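Local coordinates for protein predicted acyltransferase with acyl-CoA N-acyltransferase domain (Escherichia coli, PDB 4RS2) that binds coenzyme A as a GNAT-family protein, probably transfers acyl groups from acyl-CoA, and when overexpressed suppresses silencing by small RNAs, at residues I70-S76 with V88-A94; A105-V109 with R135-E139. The contacts are given in a common frame with arbitrary orientation. Residue numbers count along the deposited sequence, not the author numbering.

Contact 1. Residues I70-S76 with V88-A94. With COA (coenzyme A), chain C.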
ATOM      1  N   ILE A  70      13.862  -3.892  -4.337  1.00 14.17           N
ATOM      2  CA  ILE A  70      14.155  -4.087  -2.927  1.00 13.68           C
ATOM      3  C   ILE A  70      13.036  -3.533  -2.042  1.00 11.91           C
ATOM      4  O   ILE A  70      13.074  -3.643  -0.814  1.00 11.98           O
ATOM      5  CB  ILE A  70      15.483  -3.369  -2.542  1.00 14.95           C
ATOM      6  CG1 ILE A  70      15.408  -1.825  -2.735  1.00 15.85           C
ATOM      7  CG2 ILE A  70      16.631  -3.878  -3.401  1.00 16.62           C
ATOM      8  CD1 ILE A  70      16.515  -0.996  -2.106  1.00 17.93           C
ATOM      9  N   GLY A  71      12.019  -2.949  -2.665  1.00 11.09           N
ATOM     10  CA  GLY A  71      10.869  -2.471  -1.925  1.00 10.25           C
ATOM     11  C   GLY A  71       9.678  -2.279  -2.818  1.00  9.81           C
ATOM     12  O   GLY A  71       9.833  -2.047  -4.019  1.00 10.13           O
ATOM     13  N   TYR A  72       8.494  -2.320  -2.232  1.00  9.08           N
ATOM     14  CA  TYR A  72       7.294  -2.219  -3.009  1.00  9.04           C
ATOM     15  C   TYR A  72       6.120  -1.767  -2.215  1.00  8.76           C
ATOM     16  O   TYR A  72       5.977  -2.154  -1.040  1.00  9.13           O
ATOM     17  CB  TYR A  72       6.954  -3.585  -3.599  1.00  9.06           C
ATOM     18  CG  TYR A  72       5.790  -3.585  -4.599  1.00  8.83           C
ATOM     19  CD1 TYR A  72       5.873  -2.943  -5.805  1.00  9.30           C
ATOM     20  CD2 TYR A  72       4.632  -4.272  -4.329  1.00  8.01           C
ATOM     21  CE1 TYR A  72       4.824  -2.971  -6.709  1.00  9.53           C
ATOM     22  CE2 TYR A  72       3.604  -4.332  -5.248  1.00  8.68           C
ATOM     23  CZ  TYR A  72       3.688  -3.672  -6.422  1.00  9.30           C
ATOM     24  OH  TYR A  72       2.616  -3.738  -7.330  1.00 10.96           O
ATOM     25  N   VAL A  73       5.265  -0.970  -2.849  1.00  8.67           N
ATOM     26  CA  VAL A  73       3.945  -0.641  -2.270  1.00  8.79           C
ATOM     27  C   VAL A  73       2.945  -0.559  -3.401  1.00  8.90           C
ATOM     28  O   VAL A  73       3.295  -0.134  -4.514  1.00  9.47           O
ATOM     29  CB  VAL A  73       3.916   0.640  -1.422  1.00  8.86           C
ATOM     30  CG1 VAL A  73       4.226   1.878  -2.277  1.00  9.59           C
ATOM     31  CG2 VAL A  73       2.573   0.755  -0.678  1.00  8.86           C
ATOM     32  N   ALA A  74       1.733  -1.072  -3.150  1.00  9.00           N
ATOM     33  CA  ALA A  74       0.686  -1.063  -4.148  1.00  9.46           C
ATOM     34  C   ALA A  74      -0.635  -0.536  -3.581  1.00  8.48           C
ATOM     35  O   ALA A  74      -0.898  -0.518  -2.366  1.00  7.99           O
ATOM     36  CB  ALA A  74       0.468  -2.452  -4.722  1.00 10.45           C
ATOM     37  N   PHE A  75      -1.463  -0.095  -4.516  1.00  7.91           N
ATOM     38  CA  PHE A  75      -2.752   0.492  -4.224  1.00  8.32           C
ATOM     39  C   PHE A  75      -3.749  -0.073  -5.211  1.00  8.77           C
ATOM     40  O   PHE A  75      -3.408  -0.277  -6.383  1.00  9.97           O
ATOM     41  CB  PHE A  75      -2.685   2.015  -4.403  1.00  8.75           C
ATOM     42  CG  PHE A  75      -1.670   2.678  -3.514  1.00  8.25           C
ATOM     43  CD1 PHE A  75      -2.007   3.104  -2.234  1.00  8.13           C
ATOM     44  CD2 PHE A  75      -0.377   2.885  -3.970  1.00  8.55           C
ATOM     45  CE1 PHE A  75      -1.080   3.735  -1.445  1.00  8.35           C
ATOM     46  CE2 PHE A  75       0.561   3.498  -3.142  1.00  8.62           C
ATOM     47  CZ  PHE A  75       0.201   3.896  -1.875  1.00  8.65           C
ATOM     48  N   SER A  76      -4.977  -0.281  -4.749  1.00  8.55           N
ATOM     49  CA  SER A  76      -6.050  -0.808  -5.596  1.00  9.08           C
ATOM     50  C   SER A  76      -7.335  -0.075  -5.243  1.00  9.37           C
ATOM     51  O   SER A  76      -7.410   0.488  -4.146  1.00  9.59           O
ATOM     52  CB  SER A  76      -6.174  -2.315  -5.383  1.00  9.36           C
ATOM     53  OG  SER A  76      -6.353  -2.615  -4.038  1.00 10.46           O
ATOM     54  N   VAL A  88      -8.548   4.547  -2.510  1.00  9.80           N
ATOM     55  CA  VAL A  88      -7.761   3.330  -2.767  1.00  9.30           C
ATOM     56  C   VAL A  88      -7.378   2.678  -1.457  1.00  8.79           C
ATOM     57  O   VAL A  88      -7.390   3.332  -0.408  1.00  9.47           O
ATOM     58  CB  VAL A  88      -6.485   3.604  -3.565  1.00 10.06           C
ATOM     59  CG1 VAL A  88      -6.819   4.065  -4.972  1.00 10.44           C
ATOM     60  CG2 VAL A  88      -5.602   4.592  -2.808  1.00 10.04           C
ATOM     61  N   GLY A  89      -7.089   1.374  -1.532  1.00  8.25           N
ATOM     62  CA  GLY A  89      -6.575   0.597  -0.420  1.00  7.77           C
ATOM     63  C   GLY A  89      -5.086   0.300  -0.671  1.00  8.20           C
ATOM     64  O   GLY A  89      -4.698  -0.094  -1.781  1.00  8.68           O
ATOM     65  N   MET A  90      -4.248   0.520   0.333  1.00  8.26           N
ATOM     66  CA  MET A  90      -2.820   0.271   0.226  1.00  8.85           C
ATOM     67  C   MET A  90      -2.472  -1.123   0.726  1.00  9.18           C
ATOM     68  O   MET A  90      -2.813  -1.472   1.845  1.00  8.95           O
ATOM     69  CB  MET A  90      -2.074   1.322   1.058  1.00  8.89           C
ATOM     70  CG  MET A  90      -0.578   1.247   0.958  1.00  9.14           C
ATOM     71  SD  MET A  90       0.207   2.653   1.768  1.00 10.01           S
ATOM     72  CE  MET A  90       0.065   2.175   3.468  1.00 10.41           C
ATOM     73  N   ALA A  91      -1.824  -1.922  -0.118  1.00  9.59           N
ATOM     74  CA  ALA A  91      -1.403  -3.276   0.203  1.00  9.86           C
ATOM     75  C   ALA A  91      -0.882  -3.917  -1.048  1.00 10.23           C
ATOM     76  O   ALA A  91      -1.440  -3.704  -2.122  1.00 11.16           O
ATOM     77  CB  ALA A  91      -2.573  -4.127   0.720  1.00 10.53           C
ATOM     78  N   PRO A  92       0.211  -4.663  -0.962  1.00  9.56           N
ATOM     79  CA  PRO A  92       1.062  -4.852   0.205  1.00  9.62           C
ATOM     80  C   PRO A  92       2.115  -3.769   0.292  1.00  9.75           C
ATOM     81  O   PRO A  92       2.161  -2.866  -0.550  1.00  9.85           O
ATOM     82  CB  PRO A  92       1.762  -6.182  -0.084  1.00 10.48           C
ATOM     83  CG  PRO A  92       1.843  -6.261  -1.546  1.00 11.92           C
ATOM     84  CD  PRO A  92       0.715  -5.439  -2.118  1.00 11.20           C
ATOM     85  N   LEU A  93       2.910  -3.841   1.365  1.00  9.33           N
ATOM     86  CA  LEU A  93       4.024  -2.958   1.625  1.00  9.31           C
ATOM     87  C   LEU A  93       5.155  -3.830   2.088  1.00  9.43           C
ATOM     88  O   LEU A  93       5.028  -4.551   3.082  1.00  9.44           O
ATOM     89  CB  LEU A  93       3.682  -1.937   2.713  1.00  9.30           C
ATOM     90  CG  LEU A  93       4.844  -1.062   3.190  1.00 10.05           C
ATOM     91  CD1 LEU A  93       5.336  -0.213   2.041  1.00 10.19           C
ATOM     92  CD2 LEU A  93       4.420  -0.190   4.378  1.00 10.08           C
ATOM     93  N   ALA A  94       6.275  -3.780   1.383  1.00  8.80           N
ATOM     94  CA  ALA A  94       7.394  -4.636   1.708  1.00  9.08           C
ATOM     95  C   ALA A  94       8.731  -4.009   1.414  1.00  9.34           C
ATOM     96  O   ALA A  94       8.892  -3.332   0.411  1.00  9.42           O
ATOM     97  CB  ALA A  94       7.277  -5.947   0.960  1.00  9.48           C
TER
HETATM   98  N1A COA C 200       6.046  -2.281  13.756  0.70 14.58           N
HETATM   99  C2A COA C 200       6.017  -0.961  14.060  0.70 13.01           C
HETATM  100  N3A COA C 200       6.802  -0.056  13.449  0.70 13.13           N
HETATM  101  C4A COA C 200       7.645  -0.458  12.459  0.70 12.06           C
HETATM  102  C5A COA C 200       7.728  -1.860  12.078  0.70 12.83           C
HETATM  103  C6A COA C 200       6.849  -2.786  12.791  0.70 14.26           C
HETATM  104  N6A COA C 200       6.884  -4.095  12.453  0.70 15.56           N
HETATM  105  N7A COA C 200       8.644  -1.959  11.104  0.70 12.41           N
HETATM  106  C8A COA C 200       9.111  -0.713  10.875  0.70 12.49           C
HETATM  107  N9A COA C 200       8.548   0.161  11.698  0.70 12.81           N
HETATM  108  C1B COA C 200       8.774   1.608  11.725  0.70 12.23           C
HETATM  109  C2B COA C 200      10.225   2.044  11.789  0.70 12.06           C
HETATM  110  O2B COA C 200      10.772   1.919  13.109  0.70 12.84           O
HETATM  111  C3B COA C 200      10.115   3.460  11.297  0.70 12.69           C
HETATM  112  O3B COA C 200       9.605   4.298  12.343  0.70 12.96           O
HETATM  113  P3B COA C 200       9.663   5.915  12.263  0.70 15.43           P
HETATM  114  O7A COA C 200      10.036   6.308  10.847  0.70 16.32           O
HETATM  115  O8A COA C 200       8.350   6.411  12.725  0.70 16.13           O
HETATM  116  O9A COA C 200      10.730   6.261  13.243  0.70 16.15           O
HETATM  117  C4B COA C 200       9.039   3.356  10.217  0.70 11.84           C
HETATM  118  O4B COA C 200       8.323   2.137  10.469  0.70 11.48           O
HETATM  119  C5B COA C 200       9.607   3.334   8.812  0.70 11.83           C
HETATM  120  O5B COA C 200      10.650   2.358   8.730  0.70 12.20           O
HETATM  121  P1A COA C 200      11.409   1.970   7.368  0.70 12.07           P
HETATM  122  O1A COA C 200      12.877   1.814   7.628  0.70 13.03           O
HETATM  123  O2A COA C 200      10.884   2.888   6.303  0.70 11.44           O
HETATM  124  O3A COA C 200      10.796   0.504   7.055  0.70 12.15           O
HETATM  125  P2A COA C 200      11.441  -0.945   7.291  0.70 13.62           P
HETATM  126  O4A COA C 200      12.649  -1.153   6.475  0.70 12.02           O
HETATM  127  O5A COA C 200      11.607  -1.233   8.771  0.70 15.01           O
HETATM  128  O6A COA C 200      10.263  -1.837   6.651  0.70 12.28           O
HETATM  129  CBP COA C 200       8.306  -3.263   6.676  0.70 12.34           C
HETATM  130  CCP COA C 200       9.054  -2.130   7.352  0.70 12.15           C
HETATM  131  CDP COA C 200       7.044  -3.604   7.458  0.70 12.05           C
HETATM  132  CEP COA C 200       7.930  -2.763   5.292  0.70 12.21           C
HETATM  133  CAP COA C 200       9.263  -4.469   6.603  0.70 12.50           C
HETATM  134  OAP COA C 200       9.662  -4.893   7.927  0.70 12.81           O
HETATM  135  C9P COA C 200       8.719  -5.653   5.843  0.70 12.11           C
HETATM  136  O9P COA C 200       8.752  -5.712   4.602  0.70 11.86           O
HETATM  137  N8P COA C 200       8.267  -6.654   6.598  0.70 14.76           N
HETATM  138  C7P COA C 200       7.804  -7.898   6.010  0.70 15.53           C
HETATM  139  C6P COA C 200       6.362  -7.769   5.572  0.70 17.39           C
HETATM  140  C5P COA C 200       5.485  -7.619   6.790  0.70 19.93           C
HETATM  141  O5P COA C 200       5.033  -6.535   7.107  0.70 23.30           O
HETATM  142  N4P COA C 200       5.234  -8.730   7.470  0.70 22.81           N
HETATM  143  C3P COA C 200       4.307  -8.773   8.585  0.70 25.73           C
HETATM  144  C2P COA C 200       3.302  -9.909   8.390  0.70 27.13           C
HETATM  145  S1P COA C 200       1.642  -9.395   8.904  0.70 27.44           S
HETATM  146  O   HOH W   1      -3.893  -2.556  -2.854  1.00 10.20           O

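Contact 2. Residues A105-V109 with R135-E139. With COA (coenzyme A), chain C.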
ATOM      1  N   ALA A 105      10.284   2.168   3.711  1.00 10.57           N
ATOM      2  CA  ALA A 105       8.827   2.005   3.777  1.00 10.26           C
ATOM      3  C   ALA A 105       8.174   3.365   3.966  1.00 10.17           C
ATOM      4  O   ALA A 105       7.210   3.690   3.282  1.00  9.97           O
ATOM      5  CB  ALA A 105       8.416   1.066   4.873  1.00 10.74           C
ATOM      6  N   ARG A 106       8.711   4.159   4.886  1.00 10.18           N
ATOM      7  CA  ARG A 106       8.230   5.513   5.067  1.00 10.57           C
ATOM      8  C   ARG A 106       8.201   6.283   3.757  1.00 10.38           C
ATOM      9  O   ARG A 106       7.207   6.931   3.424  1.00 10.39           O
ATOM     10  CB  ARG A 106       9.085   6.262   6.081  1.00 11.63           C
ATOM     11  CG  ARG A 106       8.670   7.709   6.296  1.00 12.44           C
ATOM     12  CD  ARG A 106       9.426   8.299   7.479  1.00 13.46           C
ATOM     13  NE  ARG A 106       8.888   7.908   8.773  1.00 13.84           N
ATOM     14  CZ  ARG A 106       7.813   8.459   9.318  1.00 14.08           C
ATOM     15  NH1 ARG A 106       7.154   9.420   8.685  1.00 14.02           N
ATOM     16  NH2 ARG A 106       7.379   8.063  10.495  1.00 14.74           N
ATOM     17  N   GLN A 107       9.304   6.225   3.017  1.00 10.46           N
ATOM     18  CA  GLN A 107       9.388   6.905   1.717  1.00 11.32           C
ATOM     19  C   GLN A 107       8.398   6.373   0.686  1.00 10.67           C
ATOM     20  O   GLN A 107       7.815   7.150  -0.054  1.00 10.95           O
ATOM     21  CB  GLN A 107      10.804   6.817   1.174  1.00 13.06           C
ATOM     22  CG  GLN A 107      11.784   7.615   2.010  1.00 15.30           C
ATOM     23  CD  GLN A 107      13.251   7.310   1.735  1.00 18.85           C
ATOM     24  OE1 GLN A 107      13.617   6.227   1.257  1.00 20.95           O
ATOM     25  NE2 GLN A 107      14.107   8.254   2.089  1.00 20.19           N
ATOM     26  N   LEU A 108       8.251   5.058   0.603  1.00  9.59           N
ATOM     27  CA  LEU A 108       7.317   4.483  -0.355  1.00  9.54           C
ATOM     28  C   LEU A 108       5.880   4.911  -0.060  1.00  9.43           C
ATOM     29  O   LEU A 108       5.110   5.274  -0.968  1.00  9.73           O
ATOM     30  CB  LEU A 108       7.414   2.959  -0.296  1.00  9.65           C
ATOM     31  CG  LEU A 108       8.626   2.330  -0.969  1.00 10.35           C
ATOM     32  CD1 LEU A 108       8.825   0.905  -0.526  1.00 10.71           C
ATOM     33  CD2 LEU A 108       8.420   2.379  -2.463  1.00 11.41           C
ATOM     34  N   VAL A 109       5.513   4.886   1.202  1.00  8.91           N
ATOM     35  CA  VAL A 109       4.168   5.304   1.554  1.00  9.02           C
ATOM     36  C   VAL A 109       3.984   6.804   1.279  1.00  8.74           C
ATOM     37  O   VAL A 109       2.970   7.235   0.699  1.00  9.38           O
ATOM     38  CB  VAL A 109       3.870   4.973   3.035  1.00  8.82           C
ATOM     39  CG1 VAL A 109       2.495   5.501   3.462  1.00  9.40           C
ATOM     40  CG2 VAL A 109       3.963   3.472   3.234  1.00  9.00           C
ATOM     41  N   ARG A 135       2.394   5.945  12.124  1.00 12.75           N
ATOM     42  CA  ARG A 135       3.629   6.716  11.912  1.00 13.35           C
ATOM     43  C   ARG A 135       3.590   7.504  10.650  1.00 13.37           C
ATOM     44  O   ARG A 135       4.313   8.492  10.504  1.00 14.85           O
ATOM     45  CB  ARG A 135       4.825   5.763  11.838  1.00 13.18           C
ATOM     46  CG  ARG A 135       5.051   4.969  13.092  1.00 13.66           C
ATOM     47  CD  ARG A 135       6.149   3.965  12.865  1.00 13.85           C
ATOM     48  NE  ARG A 135       6.360   3.156  14.052  1.00 14.21           N
ATOM     49  CZ  ARG A 135       7.070   3.529  15.101  1.00 13.85           C
ATOM     50  NH1 ARG A 135       7.643   4.715  15.129  1.00 14.71           N
ATOM     51  NH2 ARG A 135       7.182   2.724  16.152  1.00 14.18           N
ATOM     52  N   PHE A 136       2.747   7.059   9.719  1.00 12.73           N
ATOM     53  CA  PHE A 136       2.649   7.664   8.404  1.00 12.87           C
ATOM     54  C   PHE A 136       1.379   8.521   8.282  1.00 12.44           C
ATOM     55  O   PHE A 136       1.006   8.930   7.199  1.00 12.74           O
ATOM     56  CB  PHE A 136       2.668   6.590   7.332  1.00 13.04           C
ATOM     57  CG  PHE A 136       3.755   5.545   7.505  1.00 13.18           C
ATOM     58  CD1 PHE A 136       5.066   5.912   7.838  1.00 13.11           C
ATOM     59  CD2 PHE A 136       3.493   4.212   7.274  1.00 13.64           C
ATOM     60  CE1 PHE A 136       6.066   4.965   7.977  1.00 14.80           C
ATOM     61  CE2 PHE A 136       4.486   3.251   7.421  1.00 15.41           C
ATOM     62  CZ  PHE A 136       5.785   3.639   7.765  1.00 14.43           C
ATOM     63  N   GLY A 137       0.705   8.743   9.391  1.00 12.73           N
ATOM     64  CA  GLY A 137      -0.466   9.593   9.361  1.00 13.12           C
ATOM     65  C   GLY A 137      -1.799   8.911   9.284  1.00 11.94           C
ATOM     66  O   GLY A 137      -2.812   9.567   9.319  1.00 13.52           O
ATOM     67  N   PHE A 138      -1.817   7.594   9.278  1.00 11.23           N
ATOM     68  CA  PHE A 138      -3.077   6.881   9.230  1.00 10.58           C
ATOM     69  C   PHE A 138      -3.805   6.961  10.560  1.00 11.62           C
ATOM     70  O   PHE A 138      -3.177   6.943  11.636  1.00 11.72           O
ATOM     71  CB  PHE A 138      -2.853   5.404   8.855  1.00 10.17           C
ATOM     72  CG  PHE A 138      -2.610   5.178   7.391  1.00  9.39           C
ATOM     73  CD1 PHE A 138      -1.362   5.399   6.850  1.00 10.06           C
ATOM     74  CD2 PHE A 138      -3.638   4.790   6.554  1.00  9.35           C
ATOM     75  CE1 PHE A 138      -1.127   5.227   5.509  1.00  9.69           C
ATOM     76  CE2 PHE A 138      -3.415   4.633   5.217  1.00  8.73           C
ATOM     77  CZ  PHE A 138      -2.153   4.876   4.679  1.00  9.31           C
ATOM     78  N   GLU A 139      -5.126   7.052  10.488  0.50 11.47           N
ATOM     79  CA  GLU A 139      -5.968   7.099  11.676  0.50 12.65           C
ATOM     80  C   GLU A 139      -6.862   5.870  11.702  0.50 12.19           C
ATOM     81  O   GLU A 139      -7.087   5.249  10.668  0.50 11.62           O
ATOM     82  CB  GLU A 139      -6.847   8.339  11.605  0.50 13.60           C
ATOM     83  CG  GLU A 139      -6.091   9.635  11.720  0.50 14.70           C
ATOM     84  CD  GLU A 139      -6.906  10.811  11.257  0.50 15.44           C
ATOM     85  OE1 GLU A 139      -7.841  10.629  10.411  0.50 15.51           O
ATOM     86  OE2 GLU A 139      -6.600  11.918  11.722  0.50 16.10           O
TER
HETATM   87  N1A COA C 200       6.046  -2.281  13.756  0.70 14.58           N
HETATM   88  C2A COA C 200       6.017  -0.961  14.060  0.70 13.01           C
HETATM   89  N3A COA C 200       6.802  -0.056  13.449  0.70 13.13           N
HETATM   90  C4A COA C 200       7.645  -0.458  12.459  0.70 12.06           C
HETATM   91  C5A COA C 200       7.728  -1.860  12.078  0.70 12.83           C
HETATM   92  C6A COA C 200       6.849  -2.786  12.791  0.70 14.26           C
HETATM   93  N6A COA C 200       6.884  -4.095  12.453  0.70 15.56           N
HETATM   94  N7A COA C 200       8.644  -1.959  11.104  0.70 12.41           N
HETATM   95  C8A COA C 200       9.111  -0.713  10.875  0.70 12.49           C
HETATM   96  N9A COA C 200       8.548   0.161  11.698  0.70 12.81           N
HETATM   97  C1B COA C 200       8.774   1.608  11.725  0.70 12.23           C
HETATM   98  C2B COA C 200      10.225   2.044  11.789  0.70 12.06           C
HETATM   99  O2B COA C 200      10.772   1.919  13.109  0.70 12.84           O
HETATM  100  C3B COA C 200      10.115   3.460  11.297  0.70 12.69           C
HETATM  101  O3B COA C 200       9.605   4.298  12.343  0.70 12.96           O
HETATM  102  P3B COA C 200       9.663   5.915  12.263  0.70 15.43           P
HETATM  103  O7A COA C 200      10.036   6.308  10.847  0.70 16.32           O
HETATM  104  O8A COA C 200       8.350   6.411  12.725  0.70 16.13           O
HETATM  105  O9A COA C 200      10.730   6.261  13.243  0.70 16.15           O
HETATM  106  C4B COA C 200       9.039   3.356  10.217  0.70 11.84           C
HETATM  107  O4B COA C 200       8.323   2.137  10.469  0.70 11.48           O
HETATM  108  C5B COA C 200       9.607   3.334   8.812  0.70 11.83           C
HETATM  109  O5B COA C 200      10.650   2.358   8.730  0.70 12.20           O
HETATM  110  P1A COA C 200      11.409   1.970   7.368  0.70 12.07           P
HETATM  111  O1A COA C 200      12.877   1.814   7.628  0.70 13.03           O
HETATM  112  O2A COA C 200      10.884   2.888   6.303  0.70 11.44           O
HETATM  113  O3A COA C 200      10.796   0.504   7.055  0.70 12.15           O
HETATM  114  P2A COA C 200      11.441  -0.945   7.291  0.70 13.62           P
HETATM  115  O4A COA C 200      12.649  -1.153   6.475  0.70 12.02           O
HETATM  116  O5A COA C 200      11.607  -1.233   8.771  0.70 15.01           O
HETATM  117  O6A COA C 200      10.263  -1.837   6.651  0.70 12.28           O
HETATM  118  CBP COA C 200       8.306  -3.263   6.676  0.70 12.34           C
HETATM  119  CCP COA C 200       9.054  -2.130   7.352  0.70 12.15           C
HETATM  120  CDP COA C 200       7.044  -3.604   7.458  0.70 12.05           C
HETATM  121  CEP COA C 200       7.930  -2.763   5.292  0.70 12.21           C
HETATM  122  CAP COA C 200       9.263  -4.469   6.603  0.70 12.50           C
HETATM  123  OAP COA C 200       9.662  -4.893   7.927  0.70 12.81           O
HETATM  124  C9P COA C 200       8.719  -5.653   5.843  0.70 12.11           C
HETATM  125  O9P COA C 200       8.752  -5.712   4.602  0.70 11.86           O
HETATM  126  N8P COA C 200       8.267  -6.654   6.598  0.70 14.76           N
HETATM  127  C7P COA C 200       7.804  -7.898   6.010  0.70 15.53           C
HETATM  128  C6P COA C 200       6.362  -7.769   5.572  0.70 17.39           C
HETATM  129  C5P COA C 200       5.485  -7.619   6.790  0.70 19.93           C
HETATM  130  O5P COA C 200       5.033  -6.535   7.107  0.70 23.30           O
HETATM  131  N4P COA C 200       5.234  -8.730   7.470  0.70 22.81           N
HETATM  132  C3P COA C 200       4.307  -8.773   8.585  0.70 25.73           C
HETATM  133  C2P COA C 200       3.302  -9.909   8.390  0.70 27.13           C
HETATM  134  S1P COA C 200       1.642  -9.395   8.904  0.70 27.44           S

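Contact 1. Residues I70-S76 with V88-A94
Val73, Phe75, Met90 and Leu93 form the apolar centre on one face of this antiparallel strand pair. Met90 CG packs 3.6 Å from Val73 CG2 and 3.5 Å from Phe75 CE1, and Met90 SD lies 4.6 Å from the Phe75 ring centroid, an oblique Met-aromatic contact. Leu93 CD1 lies 3.8 Å from Val73 CB, and Val88 CG2 3.9 Å from Phe75 CD1. Helix 104-118 covers this face through Leu108, Leu113 and Leu116. On the other face, Tyr72 and Pro92 pack against helices 27-37 and 42-53, while Tyr72 OH is hydrogen-bonded to Glu22.

Backbone hydrogen bonds pair Tyr72 N with Ala94 O and Ala94 N with Tyr72 O (both 2.9 Å), Ser76 N with Gly89 O (3.0 Å) and Gly89 N with Ser76 O (2.8 Å). Between them a beta bulge shifts the register by one: Ala74 N donates to Pro92 O (3.2 Å), but Ala74 O accepts from Ala91 N (2.8 Å). At the edge a water accepts from Ser76 OG (2.7 Å) and donates to Gly89 O and Ala91 O (both 2.8 Å). Such a bulge is a GNAT hallmark on the acyl-CoA-binding strand; Ala94 CA approaches coenzyme A O9P (3.4 Å) without a hydrogen bond. With cis-Pro92 lacking an N-H and the bulge breaking the pairing, the strand leaves its even ladder, and just beyond, Val95 N hydrogen-bonds to coenzyme A.

Contact 2. Residues A105-V109 with R135-E139
This is a ligand-bridged contact between the first turns of helix 104-118 and the turn that follows helix 130-133, at the partly buried rim of the coenzyme A pocket. Phe136 is wedged against the helix: its CE1 lies 3.7 Å from Arg106 CA, and its CB is 4.0 Å from Val109 CG1. Deeper in, the edge of the Phe138 ring meets Val109, CE1 to CG1 at 4.2 Å. Arg106 spans the gap, its NH2 donating to Arg135 O (3.1 Å) while one face of the guanidinium lies over Phe136 CD1. The helix start belongs to the GNAT pyrophosphate-binding loop: Arg106 N donates to coenzyme A O2A at 2.9 Å and Ala105 N adds a weak bond to it; the backbone amides of Gly101 and Gly103 also hydrogen-bond to coenzyme A. Both arginines hold the 3'-phosphate, Arg106 NE to O7A (2.9 Å), Arg106 NH2 to O8A (2.9 Å) and Arg135 NH1 to O8A (3.0 Å). Arg135 NE makes a weak bond to adenine N3A (3.3 Å). Gly137, at positive phi, is the C' residue of a Schellman motif that ends the helix and brings Phe138 to Val109.

Overall arrangement
From the N terminus, strand 18-21, helices 27-37 and 42-53 and strand 58-63 lead into strand 69-80, which turns back through the short strand 83-85 into strand 87-95; contact 1 closes this hairpin. Strand 87-95, helix 104-118 and parallel strand 123-127 then make a beta-alpha-beta crossover, and after helix 130-133 contact 2 closes this longer excursion. The two loops lie in series, neither nested nor crossed, with centres about 11 Å apart. They meet where the helix lies on the sheet: Leu108 packs on the backbone of Tyr72 and on the Val73 side chain, Val109 on Leu93, and Phe138 on Met90. Both touch coenzyme A, contact 1 near its pantetheine part, contact 2 along its phosphates and adenine.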